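PDB 6GNF: glycogen synthase from Cyanobacterium sp. CLg1, which belongs to the bacterial glycogen and starch synthase family and has the two Rossmann-like domains of a GT-B glycosyltransferase fold. Local coordinates for residues M198-I203 with N256-G261; A204-F209 with V287-V292; I369-K374 with D493-G498. All blocks are in the same frame, centred on the assembly; numbering follows the deposited sequence.

Overall arrangement
After most strands of the N-terminal mixed sheet have been laid down, the chain enters strand 195-200 and runs on into strand 208-209. Contact 1 closes a loop of 52 residues by bringing helix 257-264 back beside 198-203. Contact 2 closes one of 77 residues between 204-209 and 287-292. The two cross, their segments alternating along the chain, and touch: Gln206 bonds to Leu258 and Asn256. They tie together the end of strand 195-200, helix 257-264, the edge of the three-stranded sheet and the residues entering helix 290-296. Contact 3 follows in series in the C-terminal domain, its centre about 34 Å from that of contact 1, closing a loop of 118 residues between 369-374 and 493-498.

Contact 1. Residues M198-I203 with N256-G261; sequences MLLHNI and NWLKAG. With AC1 (4,6-dideoxy-4-{[(1S,4R,5S,6S)-4,5,6-trihydroxy-3-(hydroxymethyl)cyclohex-2-en-1-yl]amino}-alpha-D-glucopyranose), chain D.
Leu258 pushes its two methyl groups from the first turn of helix 257-264 against Leu200 and Ile203, and this is the tight part of the contact. Leu258 CD2 does most of the work: it lies 3.9 Å from Leu200 CD1 and equally 3.9 Å from Ile203 CD1, with both side chains crossing that of Leu258 at about a right angle. With chi1 at -161°, Ile203 sends CG1 away from its own backbone N, and CD1 reaches the helix that way. Met198 lies a little further off but is still buried: its CE stands 4.1 Å from Leu258 CD1, and its SD, 4.2 Å from Gly261 CA, can come in close because Gly261 has no side chain. Asn256 caps the helix, its OD1 accepting from Lys259 N at 3.0 Å. The looser side is that of Lys259, whose NZ is hydrogen-bonded to Asp226 O and Ser228 O at the partly exposed edge away from 198-203. His201 and Asn202, beyond the strand, face the glycan pocket. The chemistry is thus divided: apolar groups, a thioether among them, join the strand end and the following loop to the helix, whereas His201 ND1 is hydrogen-bonded to AC1 O6B, an atom in the imidazole plane at its edge, while NE2 is held by Asn170.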
loop_
_atom_site.group_PDB
_atom_site.type_symbol
_atom_site.label_atom_id
_atom_site.label_comp_id
_atom_site.label_asym_id
_atom_site.label_seq_id
_atom_site.Cartn_x
_atom_site.Cartn_y
_atom_site.Cartn_z
ATOM N N MET A 198 -15.471 1.679 -2.466
ATOM C CA MET A 198 -14.537 0.722 -1.919
ATOM C C MET A 198 -13.257 0.860 -2.743
ATOM O O MET A 198 -13.257 0.592 -3.939
ATOM C CB MET A 198 -15.142 -0.680 -2.047
ATOM C CG MET A 198 -14.571 -1.732 -1.126
ATOM S SD MET A 198 -14.896 -1.344 0.608
ATOM C CE MET A 198 -13.194 -1.417 1.184
ATOM N N LEU A 199 -12.200 1.385 -2.134
ATOM C CA LEU A 199 -10.913 1.498 -2.813
ATOM C C LEU A 199 -10.002 0.396 -2.333
ATOM O O LEU A 199 -9.545 0.402 -1.192
ATOM C CB LEU A 199 -10.272 2.864 -2.577
ATOM C CG LEU A 199 -8.931 3.118 -3.282
ATOM C CD1 LEU A 199 -9.009 2.792 -4.769
ATOM C CD2 LEU A 199 -8.478 4.555 -3.092
ATOM N N LEU A 200 -9.735 -0.551 -3.227
ATOM C CA LEU A 200 -8.960 -1.731 -2.901
ATOM C C LEU A 200 -7.493 -1.497 -3.229
ATOM O O LEU A 200 -7.159 -1.123 -4.358
ATOM C CB LEU A 200 -9.485 -2.924 -3.699
ATOM C CG LEU A 200 -8.644 -4.199 -3.639
ATOM C CD1 LEU A 200 -8.707 -4.815 -2.246
ATOM C CD2 LEU A 200 -9.104 -5.191 -4.701
ATOM N N HIS A 201 -6.627 -1.680 -2.236
ATOM C CA HIS A 201 -5.182 -1.564 -2.443
ATOM C C HIS A 201 -4.487 -2.912 -2.511
ATOM O O HIS A 201 -3.424 -2.999 -3.093
ATOM C CB HIS A 201 -4.537 -0.730 -1.338
ATOM C CG HIS A 201 -5.073 0.660 -1.248
ATOM N ND1 HIS A 201 -4.407 1.744 -1.763
ATOM C CD2 HIS A 201 -6.219 1.142 -0.705
ATOM C CE1 HIS A 201 -5.117 2.834 -1.545
ATOM N NE2 HIS A 201 -6.219 2.498 -0.896
ATOM N N ASN A 202 -5.072 -3.936 -1.890
ATOM C CA ASN A 202 -4.469 -5.265 -1.838
ATOM C C ASN A 202 -5.493 -6.337 -1.502
ATOM O O ASN A 202 -6.017 -6.359 -0.381
ATOM C CB ASN A 202 -3.346 -5.301 -0.796
ATOM C CG ASN A 202 -2.361 -6.448 -1.036
ATOM O OD1 ASN A 202 -2.739 -7.566 -1.399
ATOM N ND2 ASN A 202 -1.099 -6.171 -0.848
ATOM N N ILE A 203 -5.734 -7.234 -2.456
ATOM C CA ILE A 203 -6.766 -8.265 -2.344
ATOM C C ILE A 203 -6.334 -9.450 -1.486
ATOM O O ILE A 203 -7.168 -10.279 -1.131
ATOM C CB ILE A 203 -7.195 -8.766 -3.749
ATOM C CG1 ILE A 203 -8.548 -9.481 -3.716
ATOM C CG2 ILE A 203 -6.155 -9.695 -4.353
ATOM C CD1 ILE A 203 -9.728 -8.556 -3.848
ATOM N N ASN A 256 -16.084 -12.645 5.795
ATOM C CA ASN A 256 -15.177 -11.959 4.885
ATOM C C ASN A 256 -15.673 -10.533 4.708
ATOM O O ASN A 256 -16.623 -10.289 3.964
ATOM C CB ASN A 256 -15.131 -12.686 3.538
ATOM C CG ASN A 256 -14.070 -12.138 2.600
ATOM O OD1 ASN A 256 -13.956 -10.929 2.398
ATOM N ND2 ASN A 256 -13.287 -13.027 2.014
ATOM N N TRP A 257 -15.010 -9.588 5.373
ATOM C CA TRP A 257 -15.444 -8.195 5.396
ATOM C C TRP A 257 -15.387 -7.554 4.018
ATOM O O TRP A 257 -16.294 -6.819 3.628
ATOM C CB TRP A 257 -14.559 -7.372 6.329
ATOM C CG TRP A 257 -14.758 -7.576 7.792
ATOM C CD1 TRP A 257 -15.415 -8.593 8.410
ATOM C CD2 TRP A 257 -14.256 -6.731 8.829
ATOM N NE1 TRP A 257 -15.371 -8.422 9.779
ATOM C CE2 TRP A 257 -14.654 -7.288 10.056
ATOM C CE3 TRP A 257 -13.503 -5.554 8.836
ATOM C CZ2 TRP A 257 -14.333 -6.704 11.277
ATOM C CZ3 TRP A 257 -13.178 -4.977 10.058
ATOM C CH2 TRP A 257 -13.600 -5.550 11.259
ATOM N N LEU A 258 -14.312 -7.817 3.281
ATOM C CA LEU A 258 -14.106 -7.172 1.993
ATOM C C LEU A 258 -15.188 -7.578 1.007
ATOM O O LEU A 258 -15.609 -6.773 0.188
ATOM C CB LEU A 258 -12.740 -7.529 1.414
ATOM C CG LEU A 258 -12.359 -6.794 0.129
ATOM C CD1 LEU A 258 -12.342 -5.296 0.353
ATOM C CD2 LEU A 258 -10.998 -7.268 -0.341
ATOM N N LYS A 259 -15.578 -8.848 1.058
ATOM C CA LYS A 259 -16.698 -9.345 0.261
ATOM C C LYS A 259 -17.955 -8.533 0.543
ATOM O O LYS A 259 -18.585 -8.042 -0.383
ATOM C CB LYS A 259 -16.954 -10.816 0.562
ATOM C CG LYS A 259 -18.186 -11.398 -0.120
ATOM C CD LYS A 259 -18.189 -12.915 -0.025
ATOM C CE LYS A 259 -19.510 -13.522 -0.476
ATOM N NZ LYS A 259 -20.622 -13.239 0.472
ATOM N N ALA A 260 -18.296 -8.386 1.823
ATOM C CA ALA A 260 -19.462 -7.602 2.222
ATOM C C ALA A 260 -19.349 -6.156 1.753
ATOM O O ALA A 260 -20.336 -5.553 1.342
ATOM C CB ALA A 260 -19.652 -7.653 3.734
ATOM N N GLY A 261 -18.143 -5.598 1.829
ATOM C CA GLY A 261 -17.884 -4.245 1.357
ATOM C C GLY A 261 -18.119 -4.100 -0.135
ATOM O O GLY A 261 -18.722 -3.117 -0.596
HETATM C C1 AC1 D . -1.316 -2.705 4.230
HETATM O O2 AC1 D . -3.631 -2.825 3.481
HETATM C C2 AC1 D . -2.331 -2.285 3.166
HETATM C C4A AC1 D . -0.011 -0.685 -3.621
HETATM C C3 AC1 D . -1.894 -2.712 1.764
HETATM O O3 AC1 D . -2.808 -2.115 0.839
HETATM C C4 AC1 D . -0.439 -2.289 1.463
HETATM N N4A AC1 D . 0.051 -2.664 0.115
HETATM C C5 AC1 D . 0.437 -2.885 2.575
HETATM O O5 AC1 D . 0.023 -2.361 3.843
HETATM C C6 AC1 D . 1.915 -2.568 2.413
HETATM C C1B AC1 D . -0.566 -2.279 -1.157
HETATM C C2B AC1 D . 0.109 -2.882 -2.424
HETATM O O2B AC1 D . 1.120 -3.842 -2.133
HETATM C C3B AC1 D . 0.810 -1.909 -3.344
HETATM O O3B AC1 D . 1.054 -2.546 -4.598
HETATM O O4 AC1 D . 0.845 0.225 -4.319
HETATM C C5B AC1 D . -0.509 -0.073 -2.337
HETATM C C7B AC1 D . -0.705 -0.778 -1.234
HETATM C C6B AC1 D . -0.840 1.386 -2.327
HETATM O O6B AC1 D . -1.847 1.588 -3.321
#

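Contact 2. Residues A204-F209 with V287-V292; sequences AFQGRF and VELDAV. With BGC (beta-D-glucopyranose), chain B; SO4 (sulfate ion), chain J.
Gln206 NE2 gives a nearly straight hydrogen bond to Val287 O (2.9 Å, 168° at the hydrogen), the acceptor lying close to the plane of the amide. Ile203 O takes a second bond from the same nitrogen. At the amide oxygen, OE1 accepts three times: from Asn256 ND2 and from two nitrogens of Arg208, whose NE and NH2 each sit 2.9 Å from Gln206 OE1. Those two come in side-on from the same face of the amide, while OE1 stays in the guanidinium plane. The chain of Arg208 is extended from CG to NE, which carries the group out to the second segment. This arginine stands on strand 208-209, an edge strand of the three-stranded antiparallel sheet in the N-terminal Rossmann-like domain, so its bonds tether that sheet to the residues leading into helix 290-296. Arg208 NH2 makes a salt bridge to Glu288 OE2 (2.8 Å), meeting it from above the carboxylate plane, with guanidinium and carboxylate planes 59° apart. Arg208 NH1 adds a weak bond to that oxygen and another to Phe233 O, while Glu288 OE1 pairs with Thr231 OG1. Leu289 comes at Gln206 from the opposite direction, its CD1 3.1 Å from Gln206 OE1. Gly207 N bonds a sulfate ion, and the Phe205 ring has O4 of the beta-D-glucopyranose (BGC) over one face and Ala204 CB over the other.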
loop_
_atom_site.group_PDB
_atom_site.type_symbol
_atom_site.label_atom_id
_atom_site.label_comp_id
_atom_site.label_asym_id
_atom_site.label_seq_id
_atom_site.Cartn_x
_atom_site.Cartn_y
_atom_site.Cartn_z
ATOM N N ALA A 204 -5.054 -9.539 -1.144
ATOM C CA ALA A 204 -4.568 -10.661 -0.346
ATOM C C ALA A 204 -5.124 -10.625 1.080
ATOM O O ALA A 204 -5.270 -11.659 1.714
ATOM C CB ALA A 204 -3.054 -10.693 -0.310
ATOM N N PHE A 205 -5.491 -9.445 1.568
ATOM C CA PHE A 205 -6.037 -9.322 2.909
ATOM C C PHE A 205 -7.465 -8.805 2.800
ATOM O O PHE A 205 -7.719 -7.740 2.226
ATOM C CB PHE A 205 -5.161 -8.402 3.763
ATOM C CG PHE A 205 -3.701 -8.754 3.690
ATOM C CD1 PHE A 205 -3.221 -9.908 4.305
ATOM C CD2 PHE A 205 -2.814 -7.964 2.963
ATOM C CE1 PHE A 205 -1.889 -10.258 4.215
ATOM C CE2 PHE A 205 -1.472 -8.305 2.876
ATOM C CZ PHE A 205 -1.010 -9.452 3.507
ATOM N N GLN A 206 -8.391 -9.586 3.347
ATOM C CA GLN A 206 -9.812 -9.421 3.077
ATOM C C GLN A 206 -10.689 -9.281 4.325
ATOM O O GLN A 206 -11.892 -9.080 4.194
ATOM C CB GLN A 206 -10.283 -10.626 2.256
ATOM C CG GLN A 206 -9.490 -10.836 0.981
ATOM C CD GLN A 206 -9.913 -12.067 0.204
ATOM O OE1 GLN A 206 -10.638 -12.924 0.712
ATOM N NE2 GLN A 206 -9.420 -12.186 -1.019
ATOM N N GLY A 207 -10.100 -9.376 5.515
ATOM C CA GLY A 207 -10.859 -9.371 6.750
ATOM C C GLY A 207 -11.621 -10.665 6.890
ATOM O O GLY A 207 -12.839 -10.657 7.092
ATOM N N ARG A 208 -10.903 -11.777 6.736
ATOM C CA ARG A 208 -11.452 -13.081 7.014
ATOM C C ARG A 208 -11.361 -13.317 8.511
ATOM O O ARG A 208 -10.280 -13.222 9.086
ATOM C CB ARG A 208 -10.687 -14.170 6.265
ATOM C CG ARG A 208 -10.731 -14.006 4.759
ATOM C CD ARG A 208 -10.077 -15.179 4.058
ATOM N NE ARG A 208 -10.018 -14.984 2.614
ATOM C CZ ARG A 208 -9.652 -15.921 1.741
ATOM N NH1 ARG A 208 -9.306 -17.133 2.161
ATOM N NH2 ARG A 208 -9.632 -15.651 0.441
ATOM N N PHE A 209 -12.510 -13.574 9.135
ATOM C CA PHE A 209 -12.587 -13.836 10.562
ATOM C C PHE A 209 -13.532 -14.986 10.811
ATOM O O PHE A 209 -14.411 -15.239 9.997
ATOM C CB PHE A 209 -13.110 -12.603 11.296
ATOM C CG PHE A 209 -12.223 -11.418 11.166
ATOM C CD1 PHE A 209 -10.989 -11.394 11.805
ATOM C CD2 PHE A 209 -12.600 -10.333 10.396
ATOM C CE1 PHE A 209 -10.154 -10.308 11.687
ATOM C CE2 PHE A 209 -11.769 -9.243 10.271
ATOM C CZ PHE A 209 -10.547 -9.229 10.922
ATOM N N VAL A 287 -7.892 -13.863 -5.462
ATOM C CA VAL A 287 -7.817 -14.569 -4.178
ATOM C C VAL A 287 -9.231 -14.935 -3.688
ATOM O O VAL A 287 -9.659 -14.580 -2.577
ATOM C CB VAL A 287 -7.018 -13.746 -3.134
ATOM C CG1 VAL A 287 -6.794 -14.541 -1.853
ATOM C CG2 VAL A 287 -5.671 -13.348 -3.722
ATOM N N GLU A 288 -9.941 -15.638 -4.568
ATOM C CA GLU A 288 -11.288 -16.176 -4.330
ATOM C C GLU A 288 -12.427 -15.157 -4.348
ATOM O O GLU A 288 -13.574 -15.553 -4.218
ATOM C CB GLU A 288 -11.342 -17.019 -3.050
ATOM C CG GLU A 288 -10.431 -18.233 -3.086
ATOM C CD GLU A 288 -10.079 -18.723 -1.696
ATOM O OE1 GLU A 288 -10.633 -19.751 -1.277
ATOM O OE2 GLU A 288 -9.257 -18.069 -1.007
ATOM N N LEU A 289 -12.132 -13.871 -4.535
ATOM C CA LEU A 289 -13.189 -12.858 -4.645
ATOM C C LEU A 289 -13.411 -12.408 -6.094
ATOM O O LEU A 289 -14.099 -11.418 -6.341
ATOM C CB LEU A 289 -12.910 -11.654 -3.728
ATOM C CG LEU A 289 -13.109 -11.922 -2.228
ATOM C CD1 LEU A 289 -12.449 -13.196 -1.750
ATOM C CD2 LEU A 289 -12.648 -10.738 -1.382
ATOM N N ASP A 290 -12.908 -13.188 -7.050
ATOM C CA ASP A 290 -13.022 -12.839 -8.471
ATOM C C ASP A 290 -14.470 -12.734 -8.949
ATOM O O ASP A 290 -14.801 -11.829 -9.717
ATOM C CB ASP A 290 -12.234 -13.816 -9.358
ATOM C CG ASP A 290 -12.668 -15.258 -9.190
ATOM O OD1 ASP A 290 -12.837 -15.709 -8.041
ATOM O OD2 ASP A 290 -12.843 -15.945 -10.214
ATOM N N ALA A 291 -15.323 -13.655 -8.506
ATOM C CA ALA A 291 -16.721 -13.655 -8.930
ATOM C C ALA A 291 -17.475 -12.484 -8.301
ATOM O O ALA A 291 -18.278 -11.824 -8.961
ATOM C CB ALA A 291 -17.391 -14.983 -8.599
ATOM N N VAL A 292 -17.203 -12.196 -7.037
ATOM C CA VAL A 292 -17.797 -11.026 -6.398
ATOM C C VAL A 292 -17.373 -9.741 -7.115
ATOM O O VAL A 292 -18.213 -8.903 -7.422
ATOM C CB VAL A 292 -17.440 -10.949 -4.900
ATOM C CG1 VAL A 292 -17.948 -9.654 -4.287
ATOM C CG2 VAL A 292 -18.020 -12.142 -4.150
HETATM C C2 BGC B . -1.938 -11.135 8.708
HETATM C C3 BGC B . -2.325 -9.770 8.136
HETATM C C4 BGC B . -1.048 -8.951 7.915
HETATM C C5 BGC B . 0.059 -9.730 7.186
HETATM C C6 BGC B . 1.398 -9.021 7.337
HETATM C C1 BGC B . -1.000 -11.811 7.703
HETATM O O1 BGC B . -0.729 -13.165 8.085
HETATM O O2 BGC B . -3.084 -11.957 8.966
HETATM O O3 BGC B . -3.246 -9.064 8.989
HETATM O O4 BGC B . -1.369 -7.799 7.134
HETATM O O5 BGC B . 0.220 -11.072 7.655
HETATM O O6 BGC B . 2.073 -9.100 6.085
HETATM S S SO4 J . -6.738 -10.496 7.492
HETATM O O1 SO4 J . -7.363 -9.446 6.658
HETATM O O2 SO4 J . -7.798 -11.269 8.188
HETATM O O3 SO4 J . -5.823 -9.849 8.466
HETATM O O4 SO4 J . -5.974 -11.427 6.628
#

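Contact 3. Residues I369-K374 with D493-G498; sequences IAAMPK and DAMIVG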
loop_
_atom_site.group_PDB
_atom_site.type_symbol
_atom_site.label_atom_id
_atom_site.label_comp_id
_atom_site.label_asym_id
_atom_site.label_seq_id
_atom_site.Cartn_x
_atom_site.Cartn_y
_atom_site.Cartn_z
ATOM N N ILE A 369 17.838 -13.178 -2.818
ATOM C CA ILE A 369 18.822 -13.845 -1.973
ATOM C C ILE A 369 19.209 -15.211 -2.546
ATOM O O ILE A 369 20.389 -15.548 -2.599
ATOM C CB ILE A 369 18.308 -13.987 -0.525
ATOM C CG1 ILE A 369 18.258 -12.608 0.139
ATOM C CG2 ILE A 369 19.199 -14.920 0.288
ATOM C CD1 ILE A 369 17.416 -12.560 1.397
ATOM N N ALA A 370 18.216 -15.976 -2.990
ATOM C CA ALA A 370 18.463 -17.298 -3.569
ATOM C C ALA A 370 19.197 -17.218 -4.910
ATOM O O ALA A 370 19.848 -18.181 -5.317
ATOM C CB ALA A 370 17.158 -18.060 -3.731
ATOM N N ALA A 371 19.107 -16.073 -5.585
ATOM C CA ALA A 371 19.709 -15.900 -6.908
ATOM C C ALA A 371 21.211 -15.627 -6.875
ATOM O O ALA A 371 21.855 -15.648 -7.924
ATOM C CB ALA A 371 19.004 -14.775 -7.656
ATOM N N MET A 372 21.764 -15.381 -5.687
ATOM C CA MET A 372 23.154 -14.915 -5.550
ATOM C C MET A 372 24.198 -15.783 -6.255
ATOM O O MET A 372 25.070 -15.244 -6.936
ATOM C CB MET A 372 23.527 -14.743 -4.072
ATOM C CG MET A 372 22.828 -13.572 -3.397
ATOM S SD MET A 372 23.472 -11.975 -3.939
ATOM C CE MET A 372 22.061 -10.915 -3.628
ATOM N N PRO A 373 24.104 -17.121 -6.121
ATOM C CA PRO A 373 25.085 -17.968 -6.811
ATOM C C PRO A 373 25.134 -17.726 -8.321
ATOM O O PRO A 373 26.217 -17.737 -8.906
ATOM C CB PRO A 373 24.605 -19.391 -6.504
ATOM C CG PRO A 373 23.808 -19.263 -5.247
ATOM C CD PRO A 373 23.148 -17.924 -5.334
ATOM N N LYS A 374 23.979 -17.477 -8.936
ATOM C CA LYS A 374 23.915 -17.213 -10.373
ATOM C C LYS A 374 24.240 -15.765 -10.741
ATOM O O LYS A 374 24.534 -15.473 -11.895
ATOM C CB LYS A 374 22.528 -17.554 -10.919
ATOM C CG LYS A 374 22.196 -19.040 -10.928
ATOM C CD LYS A 374 21.253 -19.376 -12.076
ATOM C CE LYS A 374 20.768 -20.815 -12.025
ATOM N NZ LYS A 374 19.604 -20.953 -11.108
ATOM N N ASP A 493 15.427 -17.791 -12.002
ATOM C CA ASP A 493 15.647 -17.795 -13.445
ATOM C C ASP A 493 14.781 -16.737 -14.142
ATOM O O ASP A 493 15.243 -16.007 -15.014
ATOM C CB ASP A 493 15.367 -19.190 -14.016
ATOM C CG ASP A 493 16.346 -20.256 -13.492
ATOM O OD1 ASP A 493 17.479 -19.909 -13.082
ATOM O OD2 ASP A 493 15.995 -21.453 -13.497
ATOM N N ALA A 494 13.532 -16.612 -13.707
ATOM C CA ALA A 494 12.607 -15.634 -14.278
ATOM C C ALA A 494 13.075 -14.190 -14.045
ATOM O O ALA A 494 12.945 -13.338 -14.929
ATOM C CB ALA A 494 11.217 -15.843 -13.705
ATOM N N MET A 495 13.625 -13.925 -12.864
ATOM C CA MET A 495 14.145 -12.598 -12.535
ATOM C C MET A 495 15.353 -12.279 -13.406
ATOM O O MET A 495 15.444 -11.206 -13.989
ATOM C CB MET A 495 14.536 -12.530 -11.052
ATOM C CG MET A 495 15.108 -11.190 -10.605
ATOM S SD MET A 495 15.586 -11.176 -8.867
ATOM C CE MET A 495 17.057 -12.195 -8.915
ATOM N N ILE A 496 16.268 -13.232 -13.502
ATOM C CA ILE A 496 17.524 -13.036 -14.229
ATOM C C ILE A 496 17.311 -12.782 -15.725
ATOM O O ILE A 496 18.067 -12.031 -16.340
ATOM C CB ILE A 496 18.481 -14.221 -13.990
ATOM C CG1 ILE A 496 18.985 -14.176 -12.541
ATOM C CG2 ILE A 496 19.658 -14.188 -14.954
ATOM C CD1 ILE A 496 19.572 -15.478 -12.042
ATOM N N VAL A 497 16.285 -13.394 -16.309
ATOM C CA VAL A 497 15.912 -13.099 -17.693
ATOM C C VAL A 497 15.672 -11.598 -17.873
ATOM O O VAL A 497 16.172 -10.999 -18.833
ATOM C CB VAL A 497 14.670 -13.913 -18.140
ATOM C CG1 VAL A 497 14.047 -13.337 -19.407
ATOM C CG2 VAL A 497 15.053 -15.371 -18.361
ATOM N N GLY A 498 14.930 -10.995 -16.945
ATOM C CA GLY A 498 14.673 -9.559 -16.983
ATOM C C GLY A 498 15.931 -8.735 -16.794
ATOM O O GLY A 498 16.154 -7.760 -17.510
#
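Ala371 and Lys374 meet Asp493, Met495 and Ile496 where the short helices 365-370 and 372-375 pack beside the long helix 485-503, all in the C-terminal Rossmann-like domain of the GT-B fold, whose core is a parallel six-stranded sheet. The apolar part lies at the buried end. Met495 runs straight out from its helix, chi1 and chi2 both near 180°, and only the bend at chi3 (72°) turns its CE toward the small methyl of Ala371. The two carbons, Met495 CE and Ala371 CB, are 3.5 Å apart, tighter than an ordinary van der Waals contact. Met495 also rests on Val367 and Ile368 of helix 365-370. Val492, one turn before Ile496, packs on both Ala371 and Lys374. Ile496 reaches across with CD1, which touches the aliphatic root of the lysine, Lys374 CB, at 3.8 Å and comes within 4.5 Å of Ala371 CB. The charged pair lies on the solvent side. Lys374 and Asp493 cross obliquely, and bends at chi2 and chi4 of the lysine bring its ammonium to the carboxylate in a salt bridge that is also a hydrogen bond. Gln489 OE1 offers the same nitrogen a weak second bond. The main grip is on a single oxygen: Lys374 NZ lies 3.1 Å from Asp493 OD1, on its syn side and 18° out of the carboxylate plane.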